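Local coordinates for protein alpha-L-rhamnosidase (Aspergillus terreus, PDB 6GSZ) that probably hydrolyses terminal non-reducing alpha-L-rhamnose residues from alpha-L-rhamnosides, as a calcium-binding glycoside hydrolase, at residues Leu438-Ser449 with Trp727-Thr738. Residues are numbered along the deposited sequence; the frame is centred on the assembly and turned at random.
With NAG (2-acetamido-2-deoxy-beta-D-glucopyranose), chain H.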
ATOM      1  N   LEU A 438      -4.351  25.361  -0.529  1.00 15.77           N
ATOM      2  CA  LEU A 438      -4.015  24.542  -1.698  1.00 15.74           C
ATOM      3  C   LEU A 438      -2.999  23.457  -1.307  1.00 15.14           C
ATOM      4  O   LEU A 438      -3.074  22.350  -1.819  1.00 15.73           O
ATOM      5  CB  LEU A 438      -3.498  25.401  -2.848  1.00 17.84           C
ATOM      6  CG  LEU A 438      -4.459  26.479  -3.349  1.00 19.81           C
ATOM      7  CD1 LEU A 438      -3.823  27.255  -4.481  1.00 21.77           C
ATOM      8  CD2 LEU A 438      -5.780  25.896  -3.777  1.00 22.43           C
ATOM      9  N   ILE A 439      -1.978  23.792  -0.509  1.00 15.50           N
ATOM     10  CA  ILE A 439      -0.957  22.804  -0.112  1.00 14.39           C
ATOM     11  C   ILE A 439      -1.608  21.798   0.852  1.00 14.40           C
ATOM     12  O   ILE A 439      -1.328  20.580   0.791  1.00 15.75           O
ATOM     13  CB  ILE A 439       0.275  23.507   0.485  1.00 14.49           C
ATOM     14  CG1 ILE A 439       0.956  24.362  -0.575  1.00 15.92           C
ATOM     15  CG2 ILE A 439       1.262  22.514   1.078  1.00 15.57           C
ATOM     16  CD1 ILE A 439       2.094  25.184  -0.036  1.00 17.64           C
ATOM     17  N   SER A 440      -2.504  22.266   1.727  1.00 15.77           N
ATOM     18  CA  SER A 440      -3.250  21.303   2.570  1.00 15.26           C
ATOM     19  C   SER A 440      -4.067  20.334   1.692  1.00 15.35           C
ATOM     20  O   SER A 440      -4.091  19.125   1.974  1.00 15.98           O
ATOM     21  CB  SER A 440      -4.171  21.972   3.565  1.00 15.94           C
ATOM     22  OG  SER A 440      -3.433  22.777   4.459  1.00 17.29           O
ATOM     23  N   LYS A 441      -4.714  20.858   0.640  1.00 14.29           N
ATOM     24  CA  LYS A 441      -5.478  19.990  -0.246  1.00 14.43           C
ATOM     25  C   LYS A 441      -4.551  19.035  -1.004  1.00 14.82           C
ATOM     26  O   LYS A 441      -4.921  17.872  -1.236  1.00 15.19           O
ATOM     27  CB  LYS A 441      -6.304  20.820  -1.229  1.00 15.42           C
ATOM     28  CG  LYS A 441      -7.145  20.001  -2.211  1.00 15.17           C
ATOM     29  CD  LYS A 441      -8.165  19.107  -1.538  1.00 16.60           C
ATOM     30  CE  LYS A 441      -9.280  18.660  -2.458  1.00 17.11           C
ATOM     31  NZ  LYS A 441     -10.256  17.791  -1.742  1.00 18.87           N
ATOM     32  N   LEU A 442      -3.386  19.515  -1.440  1.00 13.84           N
ATOM     33  CA  LEU A 442      -2.389  18.629  -2.077  1.00 13.18           C
ATOM     34  C   LEU A 442      -2.117  17.401  -1.198  1.00 12.28           C
ATOM     35  O   LEU A 442      -2.117  16.271  -1.695  1.00 13.87           O
ATOM     36  CB  LEU A 442      -1.098  19.382  -2.363  1.00 13.95           C
ATOM     37  CG  LEU A 442       0.027  18.546  -2.969  1.00 13.81           C
ATOM     38  CD1 LEU A 442      -0.397  17.926  -4.311  1.00 15.77           C
ATOM     39  CD2 LEU A 442       1.294  19.398  -3.089  1.00 14.22           C
ATOM     40  N   HIS A 443      -1.897  17.599   0.099  1.00 13.48           N
ATOM     41  CA  HIS A 443      -1.638  16.479   0.986  1.00 12.26           C
ATOM     42  C   HIS A 443      -2.855  15.529   1.033  1.00 12.37           C
ATOM     43  O   HIS A 443      -2.692  14.324   1.013  1.00 12.95           O
ATOM     44  CB  HIS A 443      -1.168  16.927   2.378  1.00 13.08           C
ATOM     45  CG  HIS A 443      -0.693  15.749   3.155  1.00 12.80           C
ATOM     46  ND1 HIS A 443      -1.534  14.980   3.955  1.00 13.06           N
ATOM     47  CD2 HIS A 443       0.534  15.194   3.232  1.00 13.95           C
ATOM     48  CE1 HIS A 443      -0.818  13.993   4.483  1.00 13.92           C
ATOM     49  NE2 HIS A 443       0.465  14.123   4.060  1.00 12.89           N
ATOM     50  N   GLU A 444      -4.070  16.082   1.136  1.00 13.27           N
ATOM     51  CA  GLU A 444      -5.274  15.256   1.117  0.50 12.66           C
ATOM     52  C   GLU A 444      -5.319  14.421  -0.180  1.00 12.34           C
ATOM     53  O   GLU A 444      -5.679  13.217  -0.161  1.00 13.72           O
ATOM     54  CB  GLU A 444      -6.481  16.162   1.353  0.50 13.03           C
ATOM     55  CG  GLU A 444      -7.774  15.397   1.442  0.50 15.24           C
ATOM     56  CD  GLU A 444      -8.985  16.158   1.981  0.50 19.88           C
ATOM     57  OE1 GLU A 444      -8.857  17.333   2.343  0.50 26.80           O
ATOM     58  OE2 GLU A 444     -10.057  15.546   2.036  0.50 29.78           O
ATOM     59  N   ASN A 445      -4.935  15.039  -1.293  1.00 12.22           N
ATOM     60  CA  ASN A 445      -4.956  14.358  -2.588  1.00 12.66           C
ATOM     61  C   ASN A 445      -3.926  13.225  -2.636  1.00 12.67           C
ATOM     62  O   ASN A 445      -4.215  12.157  -3.214  1.00 13.15           O
ATOM     63  CB  ASN A 445      -4.698  15.312  -3.754  1.00 12.92           C
ATOM     64  CG  ASN A 445      -5.828  16.299  -3.970  1.00 12.80           C
ATOM     65  OD1 ASN A 445      -6.844  16.298  -3.244  1.00 13.44           O
ATOM     66  ND2 ASN A 445      -5.627  17.177  -4.948  1.00 13.97           N
ATOM     67  N   ILE A 446      -2.762  13.433  -2.012  1.00 12.13           N
ATOM     68  CA  ILE A 446      -1.745  12.394  -1.911  1.00 11.38           C
ATOM     69  C   ILE A 446      -2.253  11.222  -1.075  1.00 11.41           C
ATOM     70  O   ILE A 446      -2.144  10.022  -1.439  1.00 12.21           O
ATOM     71  CB  ILE A 446      -0.441  12.961  -1.319  1.00 12.65           C
ATOM     72  CG1 ILE A 446       0.144  14.002  -2.277  1.00 11.95           C
ATOM     73  CG2 ILE A 446       0.552  11.856  -1.005  1.00 13.13           C
ATOM     74  CD1 ILE A 446       1.297  14.818  -1.685  1.00 12.42           C
ATOM     75  N   LEU A 447      -2.883  11.563   0.025  1.00 12.19           N
ATOM     76  CA  LEU A 447      -3.516  10.560   0.903  1.00 11.47           C
ATOM     77  C   LEU A 447      -4.528   9.711   0.102  1.00 11.95           C
ATOM     78  O   LEU A 447      -4.525   8.455   0.219  1.00 12.02           O
ATOM     79  CB  LEU A 447      -4.203  11.307   2.049  1.00 11.56           C
ATOM     80  CG  LEU A 447      -5.136  10.514   2.954  1.00 12.43           C
ATOM     81  CD1 LEU A 447      -4.415   9.450   3.735  1.00 12.39           C
ATOM     82  CD2 LEU A 447      -5.922  11.449   3.861  1.00 13.29           C
ATOM     83  N   TRP A 448      -5.383  10.379  -0.667  1.00 11.00           N
ATOM     84  CA  TRP A 448      -6.350   9.650  -1.451  1.00 11.00           C
ATOM     85  C   TRP A 448      -5.706   8.817  -2.570  1.00 11.55           C
ATOM     86  O   TRP A 448      -6.258   7.733  -2.893  1.00 12.11           O
ATOM     87  CB  TRP A 448      -7.429  10.595  -1.997  1.00 12.41           C
ATOM     88  CG  TRP A 448      -8.472  10.914  -0.976  1.00 14.17           C
ATOM     89  CD1 TRP A 448      -8.597  12.063  -0.247  1.00 15.08           C
ATOM     90  CD2 TRP A 448      -9.611  10.104  -0.609  1.00 13.42           C
ATOM     91  NE1 TRP A 448      -9.686  11.995   0.569  1.00 14.90           N
ATOM     92  CE2 TRP A 448     -10.381  10.846   0.310  1.00 14.23           C
ATOM     93  CE3 TRP A 448     -10.118   8.867  -1.038  1.00 14.20           C
ATOM     94  CZ2 TRP A 448     -11.546  10.352   0.901  1.00 15.38           C
ATOM     95  CZ3 TRP A 448     -11.291   8.396  -0.500  1.00 16.32           C
ATOM     96  CH2 TRP A 448     -11.991   9.121   0.465  1.00 15.91           C
ATOM     97  N   SER A 449      -4.628   9.300  -3.205  1.00 10.96           N
ATOM     98  CA  SER A 449      -3.933   8.486  -4.186  1.00 10.56           C
ATOM     99  C   SER A 449      -3.284   7.248  -3.539  1.00 11.14           C
ATOM    100  O   SER A 449      -3.200   6.157  -4.154  1.00 12.32           O
ATOM    101  CB  SER A 449      -2.975   9.264  -5.042  1.00 12.80           C
ATOM    102  OG  SER A 449      -3.671  10.034  -5.999  1.00 14.62           O
ATOM    103  N   TRP A 727       2.486  20.830  -8.992  1.00 16.07           N
ATOM    104  CA  TRP A 727       1.545  20.079  -8.148  1.00 14.48           C
ATOM    105  C   TRP A 727       0.194  20.789  -7.982  1.00 15.53           C
ATOM    106  O   TRP A 727      -0.863  20.177  -8.129  1.00 15.52           O
ATOM    107  CB  TRP A 727       2.153  19.798  -6.788  1.00 14.00           C
ATOM    108  CG  TRP A 727       3.326  18.883  -6.836  1.00 15.05           C
ATOM    109  CD1 TRP A 727       3.295  17.525  -6.791  1.00 15.40           C
ATOM    110  CD2 TRP A 727       4.717  19.244  -6.871  1.00 14.53           C
ATOM    111  NE1 TRP A 727       4.559  17.011  -6.871  1.00 14.53           N
ATOM    112  CE2 TRP A 727       5.457  18.046  -6.889  1.00 14.93           C
ATOM    113  CE3 TRP A 727       5.401  20.458  -6.921  1.00 16.56           C
ATOM    114  CZ2 TRP A 727       6.849  18.025  -6.953  1.00 14.81           C
ATOM    115  CZ3 TRP A 727       6.777  20.440  -6.992  1.00 17.32           C
ATOM    116  CH2 TRP A 727       7.486  19.240  -6.999  1.00 15.91           C
ATOM    117  N   LEU A 728       0.214  22.090  -7.686  1.00 15.50           N
ATOM    118  CA  LEU A 728      -1.032  22.781  -7.353  1.00 15.23           C
ATOM    119  C   LEU A 728      -1.860  23.065  -8.597  1.00 16.30           C
ATOM    120  O   LEU A 728      -3.052  23.334  -8.452  1.00 17.14           O
ATOM    121  CB  LEU A 728      -0.746  24.078  -6.582  1.00 16.18           C
ATOM    122  CG  LEU A 728      -0.088  23.889  -5.235  1.00 17.57           C
ATOM    123  CD1 LEU A 728      -0.032  25.212  -4.473  1.00 17.27           C
ATOM    124  CD2 LEU A 728      -0.743  22.806  -4.408  1.00 16.11           C
ATOM    125  N   TYR A 729      -1.267  22.975  -9.789  1.00 15.87           N
ATOM    126  CA  TYR A 729      -2.104  23.021 -10.996  1.00 15.51           C
ATOM    127  C   TYR A 729      -3.181  21.945 -10.895  1.00 15.63           C
ATOM    128  O   TYR A 729      -4.332  22.173 -11.220  1.00 16.26           O
ATOM    129  CB  TYR A 729      -1.259  22.819 -12.246  1.00 16.34           C
ATOM    130  CG  TYR A 729      -2.046  22.513 -13.487  1.00 15.40           C
ATOM    131  CD1 TYR A 729      -2.749  23.510 -14.118  1.00 16.50           C
ATOM    132  CD2 TYR A 729      -2.083  21.241 -14.027  1.00 16.93           C
ATOM    133  CE1 TYR A 729      -3.480  23.247 -15.264  1.00 17.64           C
ATOM    134  CE2 TYR A 729      -2.803  20.947 -15.170  1.00 18.12           C
ATOM    135  CZ  TYR A 729      -3.510  21.963 -15.795  1.00 20.33           C
ATOM    136  OH  TYR A 729      -4.227  21.691 -16.925  1.00 21.30           O
ATOM    137  N   GLN A 730      -2.768  20.743 -10.482  1.00 15.28           N
ATOM    138  CA  GLN A 730      -3.733  19.638 -10.443  1.00 14.03           C
ATOM    139  C   GLN A 730      -4.828  19.938  -9.405  1.00 15.02           C
ATOM    140  O   GLN A 730      -5.994  19.643  -9.641  1.00 16.51           O
ATOM    141  CB  GLN A 730      -3.026  18.300 -10.163  1.00 14.94           C
ATOM    142  CG  GLN A 730      -1.859  18.039 -11.092  1.00 16.04           C
ATOM    143  CD  GLN A 730      -1.248  16.661 -11.001  1.00 15.73           C
ATOM    144  OE1 GLN A 730      -1.387  15.975  -9.987  1.00 14.98           O
ATOM    145  NE2 GLN A 730      -0.550  16.245 -12.059  1.00 15.88           N
ATOM    146  N   VAL A 731      -4.477  20.647  -8.323  1.00 15.05           N
ATOM    147  CA  VAL A 731      -5.413  21.020  -7.266  1.00 15.53           C
ATOM    148  C   VAL A 731      -6.426  22.074  -7.785  1.00 16.96           C
ATOM    149  O   VAL A 731      -7.654  21.974  -7.576  1.00 18.08           O
ATOM    150  CB  VAL A 731      -4.647  21.532  -6.023  1.00 16.70           C
ATOM    151  CG1 VAL A 731      -5.612  22.067  -4.986  1.00 17.85           C
ATOM    152  CG2 VAL A 731      -3.813  20.397  -5.406  1.00 15.97           C
ATOM    153  N   VAL A 732      -5.929  23.109  -8.452  1.00 17.56           N
ATOM    154  CA  VAL A 732      -6.798  24.196  -8.892  1.00 18.47           C
ATOM    155  C   VAL A 732      -7.648  23.735 -10.081  1.00 19.88           C
ATOM    156  O   VAL A 732      -8.642  24.392 -10.352  1.00 22.54           O
ATOM    157  CB  VAL A 732      -6.039  25.513  -9.147  1.00 19.99           C
ATOM    158  CG1 VAL A 732      -5.281  25.977  -7.910  1.00 20.73           C
ATOM    159  CG2 VAL A 732      -5.142  25.463 -10.372  1.00 22.63           C
ATOM    160  N   MET A 733      -7.297  22.614 -10.736  1.00 17.66           N
ATOM    161  CA  MET A 733      -8.133  22.006 -11.788  1.00 16.51           C
ATOM    162  C   MET A 733      -9.156  21.027 -11.184  1.00 18.72           C
ATOM    163  O   MET A 733      -9.796  20.270 -11.905  1.00 21.63           O
ATOM    164  CB  MET A 733      -7.247  21.283 -12.796  1.00 18.08           C
ATOM    165  CG  MET A 733      -6.406  22.216 -13.635  1.00 20.74           C
ATOM    166  SD  MET A 733      -7.391  23.242 -14.744  1.00 22.98           S
ATOM    167  CE  MET A 733      -8.002  22.010 -15.884  1.00 25.61           C
ATOM    168  N   ASN A 734      -9.348  21.097  -9.872  1.00 17.84           N
ATOM    169  CA  ASN A 734     -10.337  20.320  -9.090  1.00 18.74           C
ATOM    170  C   ASN A 734      -9.892  18.874  -8.967  1.00 18.13           C
ATOM    171  O   ASN A 734     -10.709  17.992  -8.716  1.00 18.64           O
ATOM    172  CB  ASN A 734     -11.757  20.352  -9.658  1.00 19.72           C
ATOM    173  CG  ASN A 734     -12.298  21.745  -9.680  1.00 28.72           C
ATOM    174  OD1 ASN A 734     -11.959  22.518  -8.784  1.00 28.99           O
ATOM    175  ND2 ASN A 734     -13.098  22.030 -10.698  1.00 34.22           N
ATOM    176  N   GLY A 735      -8.607  18.618  -9.133  1.00 16.76           N
ATOM    177  CA  GLY A 735      -8.061  17.326  -8.776  1.00 15.22           C
ATOM    178  C   GLY A 735      -8.233  17.013  -7.302  1.00 15.20           C
ATOM    179  O   GLY A 735      -8.085  17.912  -6.460  1.00 16.48           O
ATOM    180  N   THR A 736      -8.540  15.746  -6.999  1.00 13.35           N
ATOM    181  CA  THR A 736      -8.707  15.263  -5.640  1.00 15.07           C
ATOM    182  C   THR A 736      -7.773  14.069  -5.348  1.00 13.05           C
ATOM    183  O   THR A 736      -7.866  13.445  -4.286  1.00 13.52           O
ATOM    184  CB  THR A 736     -10.174  14.914  -5.357  1.00 15.24           C
ATOM    185  OG1 THR A 736     -10.657  13.958  -6.298  1.00 13.89           O
ATOM    186  CG2 THR A 736     -11.062  16.139  -5.376  1.00 16.72           C
ATOM    187  N   THR A 737      -6.860  13.834  -6.287  1.00 12.79           N
ATOM    188  CA  THR A 737      -5.849  12.793  -6.284  1.00 12.79           C
ATOM    189  C   THR A 737      -4.674  13.378  -7.056  1.00 13.68           C
ATOM    190  O   THR A 737      -4.857  14.350  -7.766  1.00 14.65           O
ATOM    191  CB  THR A 737      -6.348  11.507  -6.953  1.00 14.22           C
ATOM    192  OG1 THR A 737      -6.986  11.805  -8.188  1.00 14.40           O
ATOM    193  CG2 THR A 737      -7.269  10.719  -6.056  1.00 15.70           C
ATOM    194  N   THR A 738      -3.499  12.764  -6.939  1.00 13.55           N
ATOM    195  CA  THR A 738      -2.388  13.131  -7.809  1.00 13.25           C
ATOM    196  C   THR A 738      -2.533  12.367  -9.122  1.00 13.29           C
ATOM    197  O   THR A 738      -3.003  11.235  -9.168  1.00 13.25           O
ATOM    198  CB  THR A 738      -1.039  12.907  -7.109  1.00 14.15           C
ATOM    199  OG1 THR A 738      -0.895  11.580  -6.581  1.00 14.00           O
ATOM    200  CG2 THR A 738      -0.826  13.898  -5.986  1.00 13.46           C
TER
HETATM  201  C1  NAG H 920     -13.722  23.295 -10.971  1.00 37.73           C
HETATM  202  C2  NAG H 920     -13.983  23.351 -12.491  1.00 41.01           C
HETATM  203  C3  NAG H 920     -14.629  24.674 -12.849  1.00 44.25           C
HETATM  204  C4  NAG H 920     -15.851  24.896 -11.968  1.00 42.35           C
HETATM  205  C5  NAG H 920     -15.516  24.712 -10.483  1.00 42.39           C
HETATM  206  C6  NAG H 920     -16.767  24.803  -9.631  1.00 47.09           C
HETATM  207  C7  NAG H 920     -12.530  22.019 -14.012  1.00 41.89           C
HETATM  208  C8  NAG H 920     -11.190  21.961 -14.694  1.00 41.56           C
HETATM  209  N2  NAG H 920     -12.774  23.128 -13.284  1.00 36.17           N
HETATM  210  O3  NAG H 920     -15.022  24.649 -14.223  1.00 48.65           O
HETATM  211  O4  NAG H 920     -16.318  26.209 -12.206  1.00 55.33           O
HETATM  212  O5  NAG H 920     -14.925  23.429 -10.246  1.00 41.34           O
HETATM  213  O6  NAG H 920     -16.400  24.563  -8.274  1.00 55.70           O
HETATM  214  O7  NAG H 920     -13.294  21.055 -14.139  1.00 51.31           O
HETATM  215  O   HOH W   1      -3.495  16.748  -6.785  1.00 16.16           O
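Val731 is a knob in the hole formed by Leu438, Lys441, Leu442 and Asn445. CG1 reaches the aliphatic stem of Lys441 (3.8 Å to CG), while CG2 rests 3.7 Å from ND2 of Asn445. The two methyls of Leu728 meet Leu438 at different atoms: CD1 at CB (3.8 Å), CD2 at the carbonyl oxygen (3.5 Å). Leu442 crosses Leu728 at about a right angle and brings CD2 to CB of Trp727.

Beyond helix 727-732, Asn445 takes over. With its CG beside the backbone N (chi1 -68°), the amide lies against the peptide of Thr736, and ND2 donates to Gly735 O at 3.0 Å. That bond is bent (132° at the hydrogen), and the donor stands above the carbonyl plane. A water accepting from ND2 at 2.8 Å donates to Thr737 O, so ND2 is linked to two backbone carbonyls, one directly and one through the water.

The axes of 438-449 and 727-732 cross at 88°, 9.5 Å apart at closest approach, within the six-hairpin glycosidase domain, of (alpha/alpha)6-barrel type. A Schellman motif, with Asn734 at C-prime in positive phi and bonds from Gly735 N to Gln730 O and Asn734 N to Val731 O, ends 727-732 and turns the chain back across the face of helix 437-453; Asn734 ND2 carries an N-linked NAG.

Thr738 N donates to Ser449 OG at 2.9 Å, and the CG2 of Thr738 touches Ile446 CG1. Behind this layer, Asn760 hydrogen-bonds Ser449 OG, His761 is bonded to Thr738 through the backbone and through its carbonyl oxygen to OG1, and Phe759 O bonds Thr737 OG1.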